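P450 epoxidase (Sorangium cellulosum, PDB 1Q5D) belongs to the cytochrome P450 family and binds protoporphyrin IX containing iron within a predominantly helical fold. Local coordinates at residues L286-L291 with E374-V379; L291-R296 with R350-S355; I263-L268 with R404-L409; A124-T129 with M155-A160; D131-A136 with R147-G152. One frame throughout, in Å; residues are numbered along the deposited sequence.

Contact 1. Residues L286-L291 with E374-V379; sequences LMRNAL and EAEIAV
Leu291 drives its branched end into the hollow formed by Ala375, Glu376 and Val379. Its CD1 methyl lies 3.7 Å from Ala375 CB and reaches down to the backbone at Glu376 N (3.5 Å), a depth consistent with the small size of the alanine. The Leu291 and Val379 side chains slide past each other in opposite directions, with Leu291 CD2 at 4.1 Å from Val379 CG2. One helical turn earlier, Met287 supplies the second bump. CG stands anti to the backbone N (chi1 -178°), and bends at chi2 and chi3 fold the chain so that Met287 CE meets Val379 CG1 at 3.8 Å. Val379 therefore spreads its two methyls, CG1 toward the methionine and CG2 toward the leucine. At the outer margin Glu376 lays its aliphatic part beside Met287, CG to CG at 4.1 Å, and its carboxylate stays near Arg288 without a charged contact, Arg288 NH1 standing 4.7 Å from Glu376 OE1. Helix segments 287-291 and 374-379 cross at 110° with their axes 9.8 Å apart. Ala266 of helix 257-272 covers both Leu291 and Val379. This is the packing of the K helix on the L helix in the haem-binding core of the cytochrome P450 fold.

Contact 2. Residues L291-R296 with R350-S355; sequences LDEVLR and RDTSAS
Glu293, Arg296 and Arg350 form the salt-bridge network of the P450 ExxR motif, in which a glutamate and an arginine one turn apart on the K helix are joined by an arginine from the loop ahead of the haem-binding region. Arg296 takes the carboxylate side-on: NH2 donates to Glu293 OE1 at 2.8 Å and NE to Glu293 OE2 at 2.9 Å, both acceptors lying in the guanidinium plane. Bends at chi2 and chi3 bring NE round to the glutamate. Arg350 crosses Glu293 at about a right angle, and its NE reaches Glu293 OE1 (3.0 Å) from above the carboxylate plane, on the face opposite to Arg296 NH2. Asp347 N is a further donor to OE1. The two guanidiniums are turned 51° against each other, with Arg296 CZ over one face of Arg350, toward the rim, and their NH2 atoms at 3.4 Å. This proximity of like charges is probably eased by the shared glutamate and by carbonyls, among them Ser341 O for Arg350 NH1 and Pro343 O for Arg296 NH1. Beside the network, Thr352 CG2 packs on Glu293 CB at 4.0 Å, and Ser355 CB on Arg296 CG at 3.8 Å. A water closes the far end of the contact, donating to Asp292 O at 2.7 Å and hydrogen-bonded to Ser355 OG as well.

Contact 3. Residues I263-L268 with R404-L409; sequences IAFAVL and RNIESL
Arg404 NH1, gripped by Asp298 OD1 in a salt bridge and by Asn299 O in a hydrogen bond, lies 3.7 Å from Phe265 CE2. Held in this way, and by Ala25 O at NE, the guanidinium turns one face toward the ring's edge: CE2 sits above that face, offset toward its rim, and the two planes are 83° apart. The backbone of the same arginine meets the ring differently. Arg404 O lies close to the ring plane at the edge, 3.2 Å from Phe265 CZ, where the partly positive ring hydrogens would suit a carbonyl oxygen. Two residues on, Ile406 points its CD1 methyl at the phenylalanine and approaches Phe265 CD1 closely, at 3.4 Å. With CG1 anti to the carbonyl carbon (chi1 -61°), the branch that carries this methyl is turned toward Phe265, Ala264 and Leu268, whose CD2 is 4.1 Å from Ile406 CD1. Leu409 CD2 packs against the helix backbone, 3.3 Å from Ala264 O, and lies 4.1 Å from Val267 CG1. Between Ile406 and Leu409, Glu407 and Ser408 form a classic beta bulge opposite Val396, at the corner of the strand. Helix 257-272 thus lies against strand 406-412, with Phe397 of strand 396-397 touching Phe265 and Ile406, Val146 of helix 146-150 touching Ala264 and Ile406, and Val294 of helix 287-297 touching Phe265.

Contact 4. Residues A124-T129 with M155-A160; sequences AEIQRT and MRAISA
Ile126 and Ala157 mark the near point of two helix segments that run roughly antiparallel, at 149°, with axes 9.6 Å apart; their CA atoms are 6.1 Å from each other. The side chains touch lightly here, Ile126 CG1 to Ala157 CB at 4.3 Å, and the small alanine is consistent with the close backbone approach. The polar side of the interface is carried by Arg156, which crosses both Glu125 and Thr129 at about a right angle. Its NH1 forms a salt bridge to Glu125 OE1 (2.8 Å, N-H...O 144°) on the anti side but out of the plane of the carboxylate, which is turned 89° from the guanidinium. The arginine stem also packs against Thr129, OG1 to Arg156 CG measuring 2.9 Å. The threonine hydroxyl meanwhile donates back to Glu125 O at 3.0 Å, which helps fix its rotation. Glu125 also rests its CG on Ala160 CB, at 3.9 Å. Asp169 OD1 and Val164 O take the other nitrogens of Arg156, NE and NH2, so the guanidinium is held from several sides. Helices 123-137 and 154-161, the D and E helices of the P450 core bundle, meet helix 368-385 on another side, where Leu373 and Ile377 touch Ile126 and Glu374 touches Ala157.

Contact 5. Residues D131-A136 with R147-G152; sequences DQLLDA and RDYAEG
Leu133 packs tightly on the chain at Tyr149, its CD1 methyl 3.4 Å from Tyr149 O, and it buries more surface here than any other residue of the contact. Its CB comes to the edge of the tyrosine ring, 4.0 Å from Tyr149 CD1, and also lies 3.8 Å from Asp148 O. Leu134 and Tyr149 make the buried, apolar half, crossing obliquely with Leu134 CG 3.7 Å from Tyr149 CE1. Both leucine methyls lie around the same side of the phenol, CD2 at 4.0 Å from Tyr149 CE1 and CD1 at 4.1 Å from Tyr149 OH. The tyrosine CG stands anti to the backbone N (chi1 -164°), and from there the ring extends to Leu134; it is anchored at its far end by a hydrogen bond between its hydroxyl and Ala378 O of helix 368-385. Phe143 and Ile382 touch both members of the pair.

The margin is looser: Leu133 CD1 stands 4.0 Å from Gly152 C, and Arg147 is exposed to solvent. The wider pi-type turn at 147-150 lies in this part of helix 146-150. The contact thus joins the D helix of the P450 fold to the start of its E region by van der Waals contacts of leucines with a ring and with backbone, with no hydrogen bond between the segments. Shape and burial probably supply its cohesion, and the polar bonds, notably that of Tyr149 OH, tie the segments to other parts of the fold.

How the contacts relate
Contacts 1 and 3 lie nearer the chain's centre than contacts 4 and 5 and are mostly apolar; 4 and 5 are also buried but farther out. Through Ala266, helices 257-272, 287-297 and 368-385 meet at one place. Contact 2 shares Leu291 and the same helix 287-297 with contact 1 but is only partly buried and built on charge; Asn289 links the two through Arg350 O and Thr352 OG1. Contacts 4 and 5 use neighbouring parts of helix 123-137 and touch where Thr129 CG2 meets Gly152 O: the former adds a salt bridge to its packing, the latter has none across it. Ile263 CG2 on Ala150 CB joins contact 3 to contact 5, whereas contact 2 touches neither 4 nor 5.

Contact 1. Residues L286-L291 with E374-V379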
# COMPACT_ATOMS: atom_id res chain seq x y z
N LEU A 286 7.24 19.52 -9.94
CA LEU A 286 5.87 19.00 -10.04
C LEU A 286 5.79 17.48 -9.81
O LEU A 286 4.69 16.93 -9.71
CB LEU A 286 5.30 19.32 -11.43
CG LEU A 286 3.88 19.91 -11.55
CD1 LEU A 286 3.50 20.81 -10.37
CD2 LEU A 286 3.71 20.65 -12.88
N MET A 287 6.93 16.80 -9.74
CA MET A 287 6.92 15.34 -9.67
C MET A 287 6.13 14.87 -8.45
O MET A 287 5.32 13.95 -8.52
CB MET A 287 8.34 14.77 -9.67
CG MET A 287 8.42 13.23 -9.66
SD MET A 287 7.43 12.45 -10.96
CE MET A 287 8.58 12.47 -12.29
N ARG A 288 6.37 15.52 -7.32
CA ARG A 288 5.71 15.20 -6.07
C ARG A 288 4.18 15.21 -6.24
O ARG A 288 3.50 14.26 -5.88
CB ARG A 288 6.12 16.20 -5.00
CG ARG A 288 6.65 15.57 -3.75
CD ARG A 288 5.57 15.10 -2.80
NE ARG A 288 6.11 14.28 -1.71
CZ ARG A 288 6.99 14.71 -0.80
NH1 ARG A 288 7.44 15.96 -0.85
NH2 ARG A 288 7.41 13.89 0.15
N ASN A 289 3.67 16.30 -6.80
CA ASN A 289 2.24 16.42 -7.02
C ASN A 289 1.73 15.41 -8.04
O ASN A 289 0.64 14.89 -7.89
CB ASN A 289 1.86 17.83 -7.48
CG ASN A 289 0.38 18.08 -7.39
OD1 ASN A 289 -0.21 17.94 -6.33
ND2 ASN A 289 -0.23 18.43 -8.52
N ALA A 290 2.53 15.14 -9.05
CA ALA A 290 2.16 14.16 -10.08
C ALA A 290 1.99 12.76 -9.48
O ALA A 290 1.14 11.98 -9.92
CB ALA A 290 3.18 14.14 -11.18
N LEU A 291 2.81 12.43 -8.49
CA LEU A 291 2.78 11.10 -7.91
C LEU A 291 1.55 10.97 -7.04
O LEU A 291 0.95 9.89 -6.96
CB LEU A 291 4.05 10.82 -7.09
CG LEU A 291 5.33 10.77 -7.93
CD1 LEU A 291 6.56 10.72 -7.00
CD2 LEU A 291 5.32 9.56 -8.86
N GLU A 374 10.72 7.40 -2.37
CA GLU A 374 11.14 6.34 -3.25
C GLU A 374 10.66 6.56 -4.67
O GLU A 374 11.40 6.36 -5.63
CB GLU A 374 10.60 4.98 -2.78
CG GLU A 374 11.07 4.56 -1.40
CD GLU A 374 10.50 3.20 -1.05
OE1 GLU A 374 10.65 2.27 -1.88
OE2 GLU A 374 9.91 3.06 0.04
N ALA A 375 9.39 6.95 -4.80
CA ALA A 375 8.82 7.12 -6.13
C ALA A 375 9.41 8.34 -6.84
O ALA A 375 9.64 8.32 -8.04
CB ALA A 375 7.29 7.21 -6.05
N GLU A 376 9.66 9.40 -6.08
CA GLU A 376 10.27 10.60 -6.66
C GLU A 376 11.62 10.25 -7.27
O GLU A 376 11.92 10.58 -8.42
CB GLU A 376 10.44 11.65 -5.57
CG GLU A 376 10.31 13.08 -6.05
CD GLU A 376 10.63 14.07 -4.95
OE1 GLU A 376 10.41 13.74 -3.75
OE2 GLU A 376 11.11 15.18 -5.29
N ILE A 377 12.43 9.55 -6.50
CA ILE A 377 13.75 9.12 -6.99
C ILE A 377 13.64 8.14 -8.15
O ILE A 377 14.30 8.30 -9.17
CB ILE A 377 14.56 8.49 -5.83
CG1 ILE A 377 14.98 9.58 -4.84
CG2 ILE A 377 15.78 7.77 -6.36
CD1 ILE A 377 15.49 9.02 -3.52
N ALA A 378 12.78 7.13 -8.02
CA ALA A 378 12.67 6.08 -9.04
C ALA A 378 12.11 6.59 -10.36
O ALA A 378 12.64 6.29 -11.43
CB ALA A 378 11.80 4.92 -8.53
N VAL A 379 11.01 7.33 -10.27
CA VAL A 379 10.32 7.84 -11.46
C VAL A 379 11.09 9.03 -12.05
O VAL A 379 11.27 9.10 -13.26
CB VAL A 379 8.87 8.25 -11.17
CG1 VAL A 379 8.18 8.74 -12.48
CG2 VAL A 379 8.08 7.10 -10.52

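Contact 2. Residues L291-R296 with R350-S355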
# COMPACT_ATOMS: atom_id res chain seq x y z
N LEU A 291 2.81 12.43 -8.49
CA LEU A 291 2.78 11.10 -7.91
C LEU A 291 1.55 10.97 -7.04
O LEU A 291 0.95 9.89 -6.96
CB LEU A 291 4.05 10.82 -7.09
CG LEU A 291 5.33 10.77 -7.93
CD1 LEU A 291 6.56 10.72 -7.00
CD2 LEU A 291 5.32 9.56 -8.86
N ASP A 292 1.15 12.06 -6.40
CA ASP A 292 -0.08 12.05 -5.61
C ASP A 292 -1.30 11.94 -6.53
O ASP A 292 -2.29 11.25 -6.21
CB ASP A 292 -0.18 13.30 -4.73
CG ASP A 292 0.86 13.32 -3.63
OD1 ASP A 292 1.32 12.23 -3.21
OD2 ASP A 292 1.28 14.38 -3.10
N GLU A 293 -1.23 12.61 -7.67
CA GLU A 293 -2.31 12.53 -8.66
C GLU A 293 -2.38 11.13 -9.30
O GLU A 293 -3.44 10.72 -9.74
CB GLU A 293 -2.14 13.63 -9.72
CG GLU A 293 -3.03 13.48 -10.95
CD GLU A 293 -4.49 13.75 -10.69
OE1 GLU A 293 -5.23 14.03 -11.66
OE2 GLU A 293 -4.91 13.71 -9.52
N VAL A 294 -1.27 10.41 -9.35
CA VAL A 294 -1.31 9.05 -9.88
C VAL A 294 -2.27 8.22 -9.02
O VAL A 294 -3.13 7.50 -9.55
CB VAL A 294 0.08 8.38 -9.90
CG1 VAL A 294 -0.05 6.84 -10.09
CG2 VAL A 294 0.95 8.96 -10.98
N LEU A 295 -2.14 8.35 -7.70
CA LEU A 295 -2.97 7.59 -6.76
C LEU A 295 -4.39 8.11 -6.67
O LEU A 295 -5.30 7.36 -6.32
CB LEU A 295 -2.36 7.55 -5.36
CG LEU A 295 -1.06 6.75 -5.25
CD1 LEU A 295 -0.53 6.78 -3.85
CD2 LEU A 295 -1.24 5.30 -5.73
N ARG A 296 -4.57 9.39 -6.98
CA ARG A 296 -5.90 9.99 -7.00
C ARG A 296 -6.65 9.53 -8.27
O ARG A 296 -7.80 9.07 -8.20
CB ARG A 296 -5.76 11.53 -6.93
CG ARG A 296 -7.04 12.29 -6.54
CD ARG A 296 -8.12 12.33 -7.65
NE ARG A 296 -7.62 12.68 -8.99
CZ ARG A 296 -8.34 12.57 -10.11
NH1 ARG A 296 -9.57 12.10 -10.07
NH2 ARG A 296 -7.83 12.93 -11.29
N ARG A 350 -3.41 19.64 -10.66
CA ARG A 350 -4.57 19.78 -9.79
C ARG A 350 -4.17 19.82 -8.32
O ARG A 350 -3.10 19.34 -7.93
CB ARG A 350 -5.60 18.68 -10.06
CG ARG A 350 -5.41 17.41 -9.24
CD ARG A 350 -6.66 16.51 -9.25
NE ARG A 350 -7.05 16.15 -10.60
CZ ARG A 350 -8.22 16.43 -11.15
NH1 ARG A 350 -9.14 17.10 -10.45
NH2 ARG A 350 -8.48 16.06 -12.40
N ASP A 351 -5.04 20.40 -7.51
CA ASP A 351 -4.90 20.28 -6.08
C ASP A 351 -5.29 18.85 -5.69
O ASP A 351 -6.42 18.43 -5.93
CB ASP A 351 -5.84 21.26 -5.39
CG ASP A 351 -5.52 21.44 -3.93
OD1 ASP A 351 -4.96 20.51 -3.33
OD2 ASP A 351 -5.78 22.49 -3.29
N THR A 352 -4.35 18.11 -5.09
CA THR A 352 -4.61 16.70 -4.76
C THR A 352 -4.84 16.52 -3.27
O THR A 352 -4.86 15.38 -2.79
CB THR A 352 -3.42 15.81 -5.16
OG1 THR A 352 -2.25 16.27 -4.48
CG2 THR A 352 -3.09 15.94 -6.62
N SER A 353 -5.02 17.63 -2.54
CA SER A 353 -5.15 17.61 -1.08
C SER A 353 -6.22 16.66 -0.60
O SER A 353 -6.08 16.02 0.45
CB SER A 353 -5.50 19.01 -0.53
OG SER A 353 -4.49 19.96 -0.82
N ALA A 354 -7.33 16.59 -1.34
CA ALA A 354 -8.47 15.78 -0.90
C ALA A 354 -8.29 14.28 -1.18
O ALA A 354 -9.11 13.46 -0.76
CB ALA A 354 -9.77 16.30 -1.54
N SER A 355 -7.23 13.91 -1.89
CA SER A 355 -6.99 12.47 -2.13
C SER A 355 -6.96 11.69 -0.81
O SER A 355 -6.34 12.13 0.14
CB SER A 355 -5.72 12.26 -2.94
OG SER A 355 -5.43 10.87 -3.11
O HOH W 1 -2.78 10.74 -3.64

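Contact 3. Residues I263-L268 with R404-L409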
# COMPACT_ATOMS: atom_id res chain seq x y z
N ILE A 263 5.16 3.15 -8.12
CA ILE A 263 6.21 3.38 -9.08
C ILE A 263 5.76 2.93 -10.47
O ILE A 263 5.90 3.67 -11.45
CB ILE A 263 7.52 2.66 -8.65
CG1 ILE A 263 8.07 3.28 -7.36
CG2 ILE A 263 8.55 2.73 -9.77
CD1 ILE A 263 9.17 2.49 -6.68
N ALA A 264 5.22 1.72 -10.56
CA ALA A 264 4.78 1.20 -11.86
C ALA A 264 3.63 2.02 -12.45
O ALA A 264 3.66 2.38 -13.63
CB ALA A 264 4.40 -0.29 -11.75
N PHE A 265 2.63 2.32 -11.62
CA PHE A 265 1.49 3.09 -12.07
C PHE A 265 1.95 4.52 -12.48
O PHE A 265 1.41 5.12 -13.41
CB PHE A 265 0.45 3.20 -10.96
CG PHE A 265 -0.59 2.09 -10.94
CD1 PHE A 265 -0.22 0.76 -10.86
CD2 PHE A 265 -1.93 2.40 -10.96
CE1 PHE A 265 -1.19 -0.26 -10.82
CE2 PHE A 265 -2.91 1.39 -10.92
CZ PHE A 265 -2.53 0.06 -10.85
N ALA A 266 2.93 5.06 -11.78
CA ALA A 266 3.42 6.40 -12.10
C ALA A 266 4.04 6.43 -13.49
O ALA A 266 3.71 7.32 -14.29
CB ALA A 266 4.41 6.91 -11.03
N VAL A 267 4.91 5.47 -13.77
CA VAL A 267 5.54 5.36 -15.08
C VAL A 267 4.50 5.13 -16.16
O VAL A 267 4.54 5.77 -17.21
CB VAL A 267 6.60 4.22 -15.11
CG1 VAL A 267 6.99 3.89 -16.55
CG2 VAL A 267 7.85 4.59 -14.27
N LEU A 268 3.56 4.22 -15.90
CA LEU A 268 2.48 3.94 -16.85
C LEU A 268 1.69 5.21 -17.18
O LEU A 268 1.45 5.51 -18.36
CB LEU A 268 1.52 2.88 -16.28
CG LEU A 268 0.28 2.59 -17.13
CD1 LEU A 268 0.67 2.37 -18.60
CD2 LEU A 268 -0.48 1.38 -16.59
N ARG A 404 -4.82 -3.67 -7.77
CA ARG A 404 -4.86 -3.79 -9.21
C ARG A 404 -3.40 -4.02 -9.64
O ARG A 404 -2.75 -3.11 -10.17
CB ARG A 404 -5.44 -2.52 -9.85
CG ARG A 404 -6.80 -2.06 -9.27
CD ARG A 404 -7.23 -0.63 -9.72
NE ARG A 404 -7.01 -0.46 -11.15
CZ ARG A 404 -6.67 0.68 -11.73
NH1 ARG A 404 -6.54 1.79 -11.01
NH2 ARG A 404 -6.46 0.73 -13.04
N ASN A 405 -2.89 -5.23 -9.40
CA ASN A 405 -1.47 -5.50 -9.52
C ASN A 405 -1.00 -5.60 -10.97
O ASN A 405 -1.52 -6.41 -11.75
CB ASN A 405 -1.08 -6.77 -8.73
CG ASN A 405 -1.84 -8.02 -9.20
OD1 ASN A 405 -3.06 -7.98 -9.39
ND2 ASN A 405 -1.11 -9.15 -9.36
N ILE A 406 -0.02 -4.78 -11.34
CA ILE A 406 0.60 -4.89 -12.65
C ILE A 406 1.70 -5.94 -12.58
O ILE A 406 2.63 -5.83 -11.77
CB ILE A 406 1.21 -3.55 -13.11
CG1 ILE A 406 0.13 -2.48 -13.22
CG2 ILE A 406 1.89 -3.73 -14.46
CD1 ILE A 406 0.68 -1.06 -13.54
N GLU A 407 1.59 -6.96 -13.42
CA GLU A 407 2.55 -8.05 -13.44
C GLU A 407 3.76 -7.73 -14.31
O GLU A 407 4.88 -8.15 -14.01
CB GLU A 407 1.87 -9.35 -13.89
CG GLU A 407 0.82 -9.83 -12.90
CD GLU A 407 0.10 -11.09 -13.36
OE1 GLU A 407 -0.41 -11.81 -12.49
OE2 GLU A 407 0.03 -11.35 -14.57
N SER A 408 3.53 -6.98 -15.39
CA SER A 408 4.60 -6.57 -16.29
C SER A 408 4.26 -5.24 -16.95
O SER A 408 3.11 -4.98 -17.30
CB SER A 408 4.89 -7.66 -17.34
OG SER A 408 3.77 -7.87 -18.17
N LEU A 409 5.27 -4.40 -17.10
CA LEU A 409 5.16 -3.11 -17.76
C LEU A 409 6.37 -2.98 -18.66
O LEU A 409 7.44 -2.51 -18.25
CB LEU A 409 5.13 -1.98 -16.72
CG LEU A 409 5.00 -0.55 -17.23
CD1 LEU A 409 3.89 -0.45 -18.26
CD2 LEU A 409 4.78 0.45 -16.08

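Contact 4. Residues A124-T129 with M155-A160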
# COMPACT_ATOMS: atom_id res chain seq x y z
N ALA A 124 20.27 8.70 -0.33
CA ALA A 124 21.45 8.20 -1.04
C ALA A 124 21.32 6.73 -1.40
O ALA A 124 21.64 6.33 -2.51
CB ALA A 124 22.72 8.44 -0.19
N GLU A 125 20.90 5.91 -0.44
CA GLU A 125 20.81 4.47 -0.67
C GLU A 125 19.74 4.15 -1.72
O GLU A 125 19.94 3.28 -2.58
CB GLU A 125 20.52 3.73 0.65
CG GLU A 125 20.32 2.22 0.51
CD GLU A 125 21.59 1.48 0.10
OE1 GLU A 125 21.54 0.24 -0.03
OE2 GLU A 125 22.64 2.14 -0.11
N ILE A 126 18.62 4.85 -1.67
CA ILE A 126 17.58 4.64 -2.68
C ILE A 126 18.09 4.98 -4.08
O ILE A 126 17.88 4.21 -5.04
CB ILE A 126 16.29 5.44 -2.33
CG1 ILE A 126 15.70 4.97 -1.01
CG2 ILE A 126 15.27 5.32 -3.47
CD1 ILE A 126 14.66 5.93 -0.37
N GLN A 127 18.77 6.11 -4.22
CA GLN A 127 19.35 6.49 -5.51
C GLN A 127 20.35 5.45 -6.03
O GLN A 127 20.33 5.10 -7.20
CB GLN A 127 20.04 7.87 -5.43
CG GLN A 127 20.52 8.39 -6.78
CD GLN A 127 19.39 8.80 -7.70
OE1 GLN A 127 18.65 9.72 -7.40
NE2 GLN A 127 19.28 8.13 -8.85
N ARG A 128 21.25 5.01 -5.17
CA ARG A 128 22.17 3.91 -5.46
C ARG A 128 21.45 2.67 -6.03
O ARG A 128 21.86 2.11 -7.05
CB ARG A 128 22.87 3.53 -4.16
CG ARG A 128 23.89 2.43 -4.24
CD ARG A 128 24.94 2.56 -3.15
NE ARG A 128 25.03 3.95 -2.71
CZ ARG A 128 24.76 4.38 -1.47
NH1 ARG A 128 24.40 3.54 -0.52
NH2 ARG A 128 24.87 5.67 -1.18
N THR A 129 20.40 2.24 -5.34
CA THR A 129 19.67 1.04 -5.76
C THR A 129 19.07 1.28 -7.15
O THR A 129 19.25 0.47 -8.05
CB THR A 129 18.60 0.71 -4.72
OG1 THR A 129 19.23 0.50 -3.45
CG2 THR A 129 17.94 -0.64 -5.02
N MET A 155 11.86 -2.85 -0.97
CA MET A 155 12.39 -3.55 0.20
C MET A 155 13.76 -3.00 0.54
O MET A 155 14.15 -2.93 1.71
CB MET A 155 12.47 -5.07 0.01
CG MET A 155 12.76 -5.82 1.31
SD MET A 155 11.47 -5.63 2.56
CE MET A 155 12.40 -5.37 4.04
N ARG A 156 14.52 -2.62 -0.48
CA ARG A 156 15.83 -2.02 -0.19
C ARG A 156 15.62 -0.81 0.71
O ARG A 156 16.34 -0.64 1.70
CB ARG A 156 16.57 -1.64 -1.47
CG ARG A 156 17.90 -0.89 -1.22
CD ARG A 156 19.14 -1.80 -1.06
NE ARG A 156 19.01 -2.81 0.00
CZ ARG A 156 19.45 -2.66 1.24
NH1 ARG A 156 20.06 -1.54 1.61
NH2 ARG A 156 19.28 -3.64 2.13
N ALA A 157 14.61 0.01 0.41
CA ALA A 157 14.32 1.21 1.20
C ALA A 157 14.02 0.85 2.65
O ALA A 157 14.60 1.42 3.60
CB ALA A 157 13.12 1.96 0.60
N ILE A 158 13.08 -0.07 2.83
CA ILE A 158 12.71 -0.50 4.17
C ILE A 158 13.91 -1.14 4.90
O ILE A 158 14.11 -0.87 6.08
CB ILE A 158 11.52 -1.48 4.12
CG1 ILE A 158 10.26 -0.74 3.66
CG2 ILE A 158 11.29 -2.10 5.48
CD1 ILE A 158 9.02 -1.62 3.54
N SER A 159 14.66 -1.98 4.20
CA SER A 159 15.83 -2.64 4.79
C SER A 159 16.92 -1.65 5.19
O SER A 159 17.61 -1.85 6.19
CB SER A 159 16.41 -3.66 3.83
OG SER A 159 15.69 -4.87 3.91
N ALA A 160 17.08 -0.60 4.40
CA ALA A 160 18.00 0.48 4.75
C ALA A 160 17.52 1.17 6.04
O ALA A 160 18.32 1.45 6.93
CB ALA A 160 18.10 1.48 3.60

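Contact 5. Residues D131-A136 with R147-G152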
# COMPACT_ATOMS: atom_id res chain seq x y z
N ASP A 131 20.07 3.39 -9.36
CA ASP A 131 21.18 3.45 -10.30
C ASP A 131 21.60 2.06 -10.75
O ASP A 131 21.77 1.82 -11.94
CB ASP A 131 22.39 4.14 -9.67
CG ASP A 131 22.17 5.61 -9.42
OD1 ASP A 131 21.34 6.22 -10.12
OD2 ASP A 131 22.78 6.24 -8.54
N GLN A 132 21.79 1.17 -9.78
CA GLN A 132 22.28 -0.17 -10.08
C GLN A 132 21.27 -1.02 -10.85
O GLN A 132 21.66 -1.83 -11.70
CB GLN A 132 22.81 -0.88 -8.82
CG GLN A 132 21.74 -1.38 -7.86
CD GLN A 132 22.32 -2.09 -6.64
OE1 GLN A 132 21.64 -2.25 -5.62
NE2 GLN A 132 23.58 -2.52 -6.74
N LEU A 133 19.98 -0.82 -10.60
CA LEU A 133 18.95 -1.52 -11.36
C LEU A 133 18.98 -1.10 -12.83
O LEU A 133 18.90 -1.94 -13.73
CB LEU A 133 17.56 -1.31 -10.74
CG LEU A 133 17.33 -1.99 -9.40
CD1 LEU A 133 16.08 -1.43 -8.71
CD2 LEU A 133 17.26 -3.53 -9.54
N LEU A 134 19.13 0.20 -13.07
CA LEU A 134 19.15 0.73 -14.43
C LEU A 134 20.43 0.33 -15.18
O LEU A 134 20.39 0.02 -16.37
CB LEU A 134 18.95 2.25 -14.44
CG LEU A 134 17.50 2.73 -14.23
CD1 LEU A 134 17.42 4.24 -14.08
CD2 LEU A 134 16.60 2.28 -15.38
N ASP A 135 21.56 0.32 -14.48
CA ASP A 135 22.82 -0.12 -15.08
C ASP A 135 22.79 -1.61 -15.43
O ASP A 135 23.27 -2.01 -16.48
CB ASP A 135 23.97 0.15 -14.12
CG ASP A 135 24.32 1.62 -14.05
OD1 ASP A 135 25.11 2.00 -13.15
OD2 ASP A 135 23.87 2.48 -14.84
N ALA A 136 22.23 -2.41 -14.53
CA ALA A 136 22.14 -3.86 -14.71
C ALA A 136 21.33 -4.31 -15.94
O ALA A 136 21.60 -5.37 -16.49
CB ALA A 136 21.60 -4.53 -13.44
N ARG A 147 9.41 -6.00 -13.05
CA ARG A 147 10.38 -7.01 -12.61
C ARG A 147 11.84 -6.52 -12.57
O ARG A 147 12.61 -6.95 -11.71
CB ARG A 147 10.26 -8.29 -13.47
CG ARG A 147 11.37 -9.32 -13.19
CD ARG A 147 11.43 -10.52 -14.16
NE ARG A 147 10.80 -10.26 -15.46
CZ ARG A 147 11.43 -9.76 -16.52
NH1 ARG A 147 12.72 -9.45 -16.46
NH2 ARG A 147 10.76 -9.57 -17.65
N ASP A 148 12.21 -5.63 -13.48
CA ASP A 148 13.59 -5.17 -13.57
C ASP A 148 13.86 -3.88 -12.78
O ASP A 148 15.00 -3.41 -12.70
CB ASP A 148 13.96 -4.93 -15.03
CG ASP A 148 13.77 -6.15 -15.89
OD1 ASP A 148 14.08 -7.26 -15.43
OD2 ASP A 148 13.32 -6.09 -17.06
N TYR A 149 12.82 -3.29 -12.20
CA TYR A 149 12.97 -1.96 -11.62
C TYR A 149 12.18 -1.77 -10.35
O TYR A 149 12.74 -1.80 -9.27
CB TYR A 149 12.58 -0.90 -12.65
CG TYR A 149 13.04 0.51 -12.32
CD1 TYR A 149 14.38 0.79 -12.05
CD2 TYR A 149 12.13 1.56 -12.29
CE1 TYR A 149 14.81 2.07 -11.76
CE2 TYR A 149 12.55 2.87 -12.02
CZ TYR A 149 13.88 3.11 -11.75
OH TYR A 149 14.31 4.39 -11.47
N ALA A 150 10.87 -1.59 -10.49
CA ALA A 150 10.03 -1.27 -9.35
C ALA A 150 10.11 -2.35 -8.27
O ALA A 150 10.13 -2.05 -7.08
CB ALA A 150 8.55 -1.03 -9.79
N GLU A 151 10.16 -3.60 -8.70
CA GLU A 151 10.15 -4.72 -7.77
C GLU A 151 11.36 -4.71 -6.83
O GLU A 151 11.29 -5.19 -5.70
CB GLU A 151 10.17 -6.02 -8.57
CG GLU A 151 9.82 -7.28 -7.82
CD GLU A 151 9.66 -8.44 -8.77
OE1 GLU A 151 8.61 -8.52 -9.43
OE2 GLU A 151 10.60 -9.26 -8.89
N GLY A 152 12.48 -4.17 -7.29
CA GLY A 152 13.69 -4.24 -6.50
C GLY A 152 13.98 -3.01 -5.65
O GLY A 152 15.06 -2.90 -5.07